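Local coordinates for MS5a (Brassica napus, PDB 6L77), which is of unknown function but is linked to meiosis and has cystatin-like folds that enhance papain in a non-canonical way, at residues K15-V20 and V73-L78; H23-N26 and G30-L33. One frame throughout, in Å; residues are numbered along the deposited sequence.

In the fold
Both contacts belong to helix 12-29, the first helix of this C-terminal part of MS5, which lies against the antiparallel sheet of the cystatin-like fold. Contact 1 holds the earlier turns of the helix to the far end of strand 65-75 and is buried. Contact 2 lies near the surface and closes the C-terminal end of the same helix, turning the chain into strand 34-45. Their centres are about 17 Å apart and there is no direct touch between them, but the helix carries residues 15-20 on into residues 23-26. Contact 2 falls within the part of the chain that contact 1 brings together: the turn after the helix leads through strands 34-45 and 49-60 to strand 65-75, which packs back on the helix.

Contact 1. Residues K15-V20 and V73-L78; sequences KLYATV and VDQRSL
Tyr17 sends its ring off helix 12-29 with CG anti to the carbonyl carbon (chi1 -75°), while Gln75, its CG anti to the backbone N and its chain extended beyond, reaches from the strand to meet the phenol. The two side chains cross at about a right angle, and Tyr17 OH donates to Gln75 OE1 at 2.7 Å. The hydroxyl arrives from one side of the C=O, somewhat tilted out of its plane, with ring and amide planes 64° apart. Val73, two residues earlier in the strand, points the same way as Gln75 and supplies the apolar part of the contact; a branched valine can set one methyl over the ring and the other near its point of attachment. Its CG1 stands 3.8 Å from the centroid of the Tyr17 ring, only 8° off the normal, a CH-pi contact over the middle of one face. The second methyl of Val73, CG2, lies 4.1 Å from Tyr17 CB.

This is the helix-on-sheet packing of a cystatin-like fold, in which an antiparallel sheet wraps round a long helix. Tyrosine suits the place because its ring can lie in the apolar layer, also touching Phe83 and Ile54, while its hydroxyl reaches a polar group at the end of strand 65-75. Glutamine suits the other side, since its amide both accepts and donates: OE1 also takes a bond from Arg152 NH2, and NE2 donates to Pro49 O. Three bonds therefore fix the rotation of the amide, and the nearby arginine would probably polarise its carbonyl.

Contact 2. Residues H23-N26 and G30-L33; sequences HRYN and GTNL
Asn26, in the last turns of helix 12-29, receives the chain returning through Gly30 to Leu33 in a Schellman-type C-terminal cap that leads into strand 34-45. Gly30 leaves the helix with phi 69°, a value glycine adopts at little cost; its N makes a weak bond to Asn26 O. Thr31 N then reaches the same oxygen at 3.2 Å, the 6→1 bond of the motif. The Thr31 hydroxyl, held by chi1 52° between the backbone N and the carbonyl carbon, turns back to donate to Asn26 OD1 at 2.8 Å; threonine thus adds a side-chain donor to its backbone one. At Leu33 the Asn26 amide grips the backbone twice: Leu33 N donates to OD1 at 3.0 Å, nearly straight at 173°, and ND2 donates to Leu33 O. With a leucine in place of Asn26, the Thr31 hydroxyl and both backbone groups of Leu33 would probably lose these mates, and the loop would be freer to swing from the helix. Leu33 itself points its side chain toward the helix, and its CD1 lies 3.7 Å from Tyr25 CE2.

Contact 1. Residues K15-V20 and V73-L78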
ATOM      1  N   LYS A  15       8.400  -9.601   0.105  1.00 17.30           N
ATOM      2  CA  LYS A  15       8.939  -8.422  -0.560  1.00 19.44           C
ATOM      3  C   LYS A  15       7.959  -7.258  -0.480  1.00 17.53           C
ATOM      4  O   LYS A  15       8.358  -6.122  -0.205  1.00 18.75           O
ATOM      5  CB  LYS A  15       9.271  -8.748  -2.014  1.00 25.19           C
ATOM      6  CG  LYS A  15       9.842  -7.564  -2.765  1.00 45.77           C
ATOM      7  CD  LYS A  15      10.157  -7.906  -4.208  1.00 57.39           C
ATOM      8  CE  LYS A  15      10.430  -6.651  -5.018  1.00 57.85           C
ATOM      9  NZ  LYS A  15      10.683  -6.993  -6.445  1.00 65.78           N
ATOM     10  N   LEU A  16       6.667  -7.530  -0.679  1.00 18.78           N
ATOM     11  CA  LEU A  16       5.680  -6.455  -0.616  1.00 21.12           C
ATOM     12  C   LEU A  16       5.582  -5.877   0.794  1.00 19.00           C
ATOM     13  O   LEU A  16       5.546  -4.654   0.966  1.00 16.28           O
ATOM     14  CB  LEU A  16       4.318  -6.966  -1.100  1.00 20.74           C
ATOM     15  CG  LEU A  16       4.210  -7.302  -2.593  1.00 23.05           C
ATOM     16  CD1 LEU A  16       2.891  -8.005  -2.908  1.00 25.80           C
ATOM     17  CD2 LEU A  16       4.363  -6.062  -3.451  1.00 27.35           C
ATOM     18  N   TYR A  17       5.581  -6.732   1.825  1.00 19.30           N
ATOM     19  CA  TYR A  17       5.520  -6.205   3.188  1.00 18.84           C
ATOM     20  C   TYR A  17       6.796  -5.461   3.561  1.00 17.66           C
ATOM     21  O   TYR A  17       6.745  -4.465   4.292  1.00 17.68           O
ATOM     22  CB  TYR A  17       5.240  -7.326   4.192  1.00 16.41           C
ATOM     23  CG  TYR A  17       3.808  -7.788   4.149  1.00 17.04           C
ATOM     24  CD1 TYR A  17       2.826  -6.978   3.592  1.00 19.88           C
ATOM     25  CD2 TYR A  17       3.425  -9.029   4.652  1.00 20.78           C
ATOM     26  CE1 TYR A  17       1.496  -7.385   3.532  1.00 21.98           C
ATOM     27  CE2 TYR A  17       2.084  -9.446   4.600  1.00 20.95           C
ATOM     28  CZ  TYR A  17       1.134  -8.614   4.036  1.00 24.73           C
ATOM     29  OH  TYR A  17      -0.188  -8.996   3.972  1.00 25.56           O
ATOM     30  N   ALA A  18       7.951  -5.928   3.085  1.00 18.75           N
ATOM     31  CA  ALA A  18       9.173  -5.145   3.280  1.00 17.53           C
ATOM     32  C   ALA A  18       9.046  -3.759   2.651  1.00 16.06           C
ATOM     33  O   ALA A  18       9.489  -2.754   3.221  1.00 16.65           O
ATOM     34  CB  ALA A  18      10.368  -5.880   2.682  1.00 19.23           C
ATOM     35  N   THR A  19       8.464  -3.689   1.461  1.00 15.21           N
ATOM     36  CA  THR A  19       8.325  -2.401   0.796  1.00 15.61           C
ATOM     37  C   THR A  19       7.300  -1.521   1.507  1.00 16.98           C
ATOM     38  O   THR A  19       7.465  -0.296   1.566  1.00 15.18           O
ATOM     39  CB  THR A  19       7.944  -2.643  -0.663  1.00 19.21           C
ATOM     40  OG1 THR A  19       8.896  -3.537  -1.238  1.00 19.86           O
ATOM     41  CG2 THR A  19       7.908  -1.339  -1.460  1.00 19.86           C
ATOM     42  N   VAL A  20       6.254  -2.125   2.067  1.00 17.09           N
ATOM     43  CA  VAL A  20       5.321  -1.369   2.903  1.00 16.35           C
ATOM     44  C   VAL A  20       6.048  -0.769   4.100  1.00 18.12           C
ATOM     45  O   VAL A  20       5.818   0.392   4.468  1.00 17.23           O
ATOM     46  CB  VAL A  20       4.158  -2.269   3.353  1.00 19.01           C
ATOM     47  CG1 VAL A  20       3.330  -1.573   4.451  1.00 23.86           C
ATOM     48  CG2 VAL A  20       3.283  -2.614   2.166  1.00 18.22           C
ATOM     49  N   VAL A  73       4.595  -6.964  10.368  1.00 20.62           N
ATOM     50  CA  VAL A  73       3.253  -6.833   9.798  1.00 21.17           C
ATOM     51  C   VAL A  73       2.385  -7.946  10.358  1.00 22.63           C
ATOM     52  O   VAL A  73       2.807  -9.109  10.369  1.00 24.52           O
ATOM     53  CB  VAL A  73       3.260  -6.903   8.257  1.00 21.91           C
ATOM     54  CG1 VAL A  73       1.829  -7.115   7.715  1.00 21.69           C
ATOM     55  CG2 VAL A  73       3.862  -5.637   7.659  1.00 18.52           C
ATOM     56  N   ASP A  74       1.186  -7.595  10.832  1.00 23.79           N
ATOM     57  CA  ASP A  74       0.157  -8.578  11.166  1.00 26.65           C
ATOM     58  C   ASP A  74      -0.840  -8.646  10.019  1.00 28.45           C
ATOM     59  O   ASP A  74      -1.336  -7.613   9.565  1.00 25.20           O
ATOM     60  CB  ASP A  74      -0.568  -8.218  12.462  1.00 26.66           C
ATOM     61  CG  ASP A  74       0.258  -8.525  13.701  1.00 37.62           C
ATOM     62  OD1 ASP A  74       1.352  -9.108  13.572  1.00 41.02           O
ATOM     63  OD2 ASP A  74      -0.189  -8.173  14.806  1.00 42.99           O
ATOM     64  N   GLN A  75      -1.139  -9.857   9.564  1.00 25.12           N
ATOM     65  CA  GLN A  75      -1.942 -10.083   8.371  1.00 24.67           C
ATOM     66  C   GLN A  75      -3.230 -10.785   8.765  1.00 26.42           C
ATOM     67  O   GLN A  75      -3.201 -11.758   9.524  1.00 25.81           O
ATOM     68  CB  GLN A  75      -1.156 -10.921   7.354  1.00 26.04           C
ATOM     69  CG  GLN A  75      -1.948 -11.432   6.160  1.00 25.53           C
ATOM     70  CD  GLN A  75      -1.055 -12.188   5.172  1.00 28.87           C
ATOM     71  OE1 GLN A  75      -0.639 -11.642   4.151  1.00 25.21           O
ATOM     72  NE2 GLN A  75      -0.753 -13.442   5.483  1.00 24.98           N
ATOM     73  N   ARG A  76      -4.360 -10.290   8.259  1.00 25.11           N
ATOM     74  CA  ARG A  76      -5.656 -10.823   8.652  1.00 29.53           C
ATOM     75  C   ARG A  76      -6.431 -11.448   7.505  1.00 31.85           C
ATOM     76  O   ARG A  76      -7.513 -11.992   7.742  1.00 33.20           O
ATOM     77  CB  ARG A  76      -6.516  -9.732   9.307  1.00 31.76           C
ATOM     78  CG  ARG A  76      -5.980  -9.240  10.638  1.00 36.95           C
ATOM     79  CD  ARG A  76      -6.753  -8.014  11.125  1.00 35.06           C
ATOM     80  NE  ARG A  76      -6.486  -6.823  10.312  1.00 28.72           N
ATOM     81  CZ  ARG A  76      -5.445  -6.019  10.495  1.00 31.28           C
ATOM     82  NH1 ARG A  76      -4.565  -6.284  11.454  1.00 28.03           N
ATOM     83  NH2 ARG A  76      -5.278  -4.955   9.721  1.00 23.81           N
ATOM     84  N   SER A  77      -5.937 -11.372   6.271  1.00 28.49           N
ATOM     85  CA  SER A  77      -6.616 -12.036   5.167  1.00 28.52           C
ATOM     86  C   SER A  77      -5.589 -12.461   4.130  1.00 28.60           C
ATOM     87  O   SER A  77      -4.524 -11.852   4.005  1.00 26.58           O
ATOM     88  CB  SER A  77      -7.682 -11.139   4.514  1.00 33.15           C
ATOM     89  OG  SER A  77      -8.274 -11.798   3.411  1.00 33.42           O
ATOM     90  N   LEU A  78      -5.922 -13.530   3.404  1.00 30.81           N
ATOM     91  CA  LEU A  78      -5.146 -13.984   2.256  1.00 32.43           C
ATOM     92  C   LEU A  78      -5.794 -13.628   0.925  1.00 33.22           C
ATOM     93  O   LEU A  78      -5.166 -13.826  -0.116  1.00 33.57           O
ATOM     94  CB  LEU A  78      -4.948 -15.511   2.297  1.00 29.47           C
ATOM     95  CG  LEU A  78      -3.969 -16.182   3.259  1.00 37.37           C
ATOM     96  CD1 LEU A  78      -2.900 -15.235   3.801  1.00 33.34           C
ATOM     97  CD2 LEU A  78      -4.732 -16.858   4.378  1.00 52.25           C
TER

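Contact 2. Residues H23-N26 and G30-L33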
ATOM      1  N   HIS A  23       7.973   2.119   2.995  1.00 17.04           N
ATOM      2  CA  HIS A  23       7.006   3.186   2.725  1.00 15.30           C
ATOM      3  C   HIS A  23       6.636   3.938   4.004  1.00 15.22           C
ATOM      4  O   HIS A  23       6.625   5.175   4.036  1.00 17.21           O
ATOM      5  CB  HIS A  23       5.773   2.546   2.056  1.00 17.29           C
ATOM      6  CG  HIS A  23       4.511   3.352   2.118  1.00 18.64           C
ATOM      7  ND1 HIS A  23       4.436   4.679   1.746  1.00 20.85           N
ATOM      8  CD2 HIS A  23       3.249   2.985   2.454  1.00 19.18           C
ATOM      9  CE1 HIS A  23       3.186   5.101   1.877  1.00 22.06           C
ATOM     10  NE2 HIS A  23       2.446   4.090   2.302  1.00 21.86           N
ATOM     11  N   ARG A  24       6.314   3.210   5.067  1.00 13.56           N
ATOM     12  CA  ARG A  24       5.950   3.854   6.328  1.00 15.85           C
ATOM     13  C   ARG A  24       7.106   4.691   6.859  1.00 16.43           C
ATOM     14  O   ARG A  24       6.933   5.871   7.194  1.00 16.79           O
ATOM     15  CB  ARG A  24       5.526   2.786   7.348  1.00 14.16           C
ATOM     16  CG  ARG A  24       5.289   3.316   8.770  1.00 14.71           C
ATOM     17  CD  ARG A  24       4.718   2.243   9.682  1.00 15.18           C
ATOM     18  NE  ARG A  24       4.448   2.756  11.031  1.00 18.01           N
ATOM     19  CZ  ARG A  24       5.312   2.704  12.038  1.00 27.67           C
ATOM     20  NH1 ARG A  24       6.503   2.150  11.869  1.00 27.75           N
ATOM     21  NH2 ARG A  24       4.980   3.191  13.225  1.00 28.56           N
ATOM     22  N   TYR A  25       8.306   4.108   6.895  1.00 13.76           N
ATOM     23  CA  TYR A  25       9.485   4.833   7.375  1.00 19.04           C
ATOM     24  C   TYR A  25       9.785   6.054   6.513  1.00 16.65           C
ATOM     25  O   TYR A  25       9.971   7.163   7.027  1.00 17.85           O
ATOM     26  CB  TYR A  25      10.699   3.898   7.391  1.00 15.58           C
ATOM     27  CG  TYR A  25      11.931   4.536   7.968  1.00 16.91           C
ATOM     28  CD1 TYR A  25      12.140   4.567   9.347  1.00 21.93           C
ATOM     29  CD2 TYR A  25      12.892   5.109   7.138  1.00 18.60           C
ATOM     30  CE1 TYR A  25      13.280   5.154   9.883  1.00 21.81           C
ATOM     31  CE2 TYR A  25      14.031   5.699   7.665  1.00 23.05           C
ATOM     32  CZ  TYR A  25      14.216   5.715   9.036  1.00 21.72           C
ATOM     33  OH  TYR A  25      15.346   6.294   9.569  1.00 31.35           O
ATOM     34  N   ASN A  26       9.858   5.862   5.196  1.00 15.95           N
ATOM     35  CA  ASN A  26      10.222   6.965   4.306  1.00 14.23           C
ATOM     36  C   ASN A  26       9.242   8.122   4.424  1.00 17.07           C
ATOM     37  O   ASN A  26       9.642   9.292   4.373  1.00 20.42           O
ATOM     38  CB  ASN A  26      10.267   6.495   2.853  1.00 15.53           C
ATOM     39  CG  ASN A  26      11.510   5.708   2.535  1.00 19.57           C
ATOM     40  OD1 ASN A  26      12.566   5.905   3.152  1.00 19.06           O
ATOM     41  ND2 ASN A  26      11.405   4.820   1.552  1.00 15.69           N
ATOM     42  N   GLY A  30      10.811  11.370   5.859  1.00 21.77           N
ATOM     43  CA  GLY A  30      11.247  12.154   4.718  1.00 24.60           C
ATOM     44  C   GLY A  30      12.488  11.613   4.046  1.00 27.78           C
ATOM     45  O   GLY A  30      13.303  12.390   3.545  1.00 28.84           O
ATOM     46  N   THR A  31      12.649  10.299   4.008  1.00 25.84           N
ATOM     47  CA  THR A  31      13.851   9.659   3.493  1.00 23.61           C
ATOM     48  C   THR A  31      13.541   8.915   2.199  1.00 22.68           C
ATOM     49  O   THR A  31      12.397   8.855   1.735  1.00 20.78           O
ATOM     50  CB  THR A  31      14.439   8.708   4.538  1.00 23.93           C
ATOM     51  OG1 THR A  31      13.415   7.806   4.995  1.00 19.21           O
ATOM     52  CG2 THR A  31      14.984   9.481   5.732  1.00 31.38           C
ATOM     53  N   ASN A  32      14.599   8.341   1.601  1.00 24.45           N
ATOM     54  CA  ASN A  32      14.505   7.600   0.338  1.00 24.25           C
ATOM     55  C   ASN A  32      15.331   6.323   0.474  1.00 19.33           C
ATOM     56  O   ASN A  32      16.370   6.146  -0.170  1.00 26.50           O
ATOM     57  CB  ASN A  32      14.986   8.436  -0.850  1.00 27.04           C
ATOM     58  CG  ASN A  32      14.001   9.508  -1.229  1.00 35.76           C
ATOM     59  OD1 ASN A  32      13.066   9.258  -1.981  1.00 45.32           O
ATOM     60  ND2 ASN A  32      14.176  10.693  -0.674  1.00 30.37           N
ATOM     61  N   LEU A  33      14.884   5.433   1.357  1.00 18.10           N
ATOM     62  CA  LEU A  33      15.505   4.126   1.476  1.00 17.12           C
ATOM     63  C   LEU A  33      14.837   3.165   0.502  1.00 19.09           C
ATOM     64  O   LEU A  33      13.607   3.137   0.385  1.00 20.12           O
ATOM     65  CB  LEU A  33      15.380   3.574   2.897  1.00 17.80           C
ATOM     66  CG  LEU A  33      16.025   4.361   4.033  1.00 24.28           C
ATOM     67  CD1 LEU A  33      15.892   3.523   5.301  1.00 23.62           C
ATOM     68  CD2 LEU A  33      17.480   4.650   3.733  1.00 31.51           C
TER
HETATM   69  O   HOH W   1      10.437  10.667   1.514  1.00 40.80           O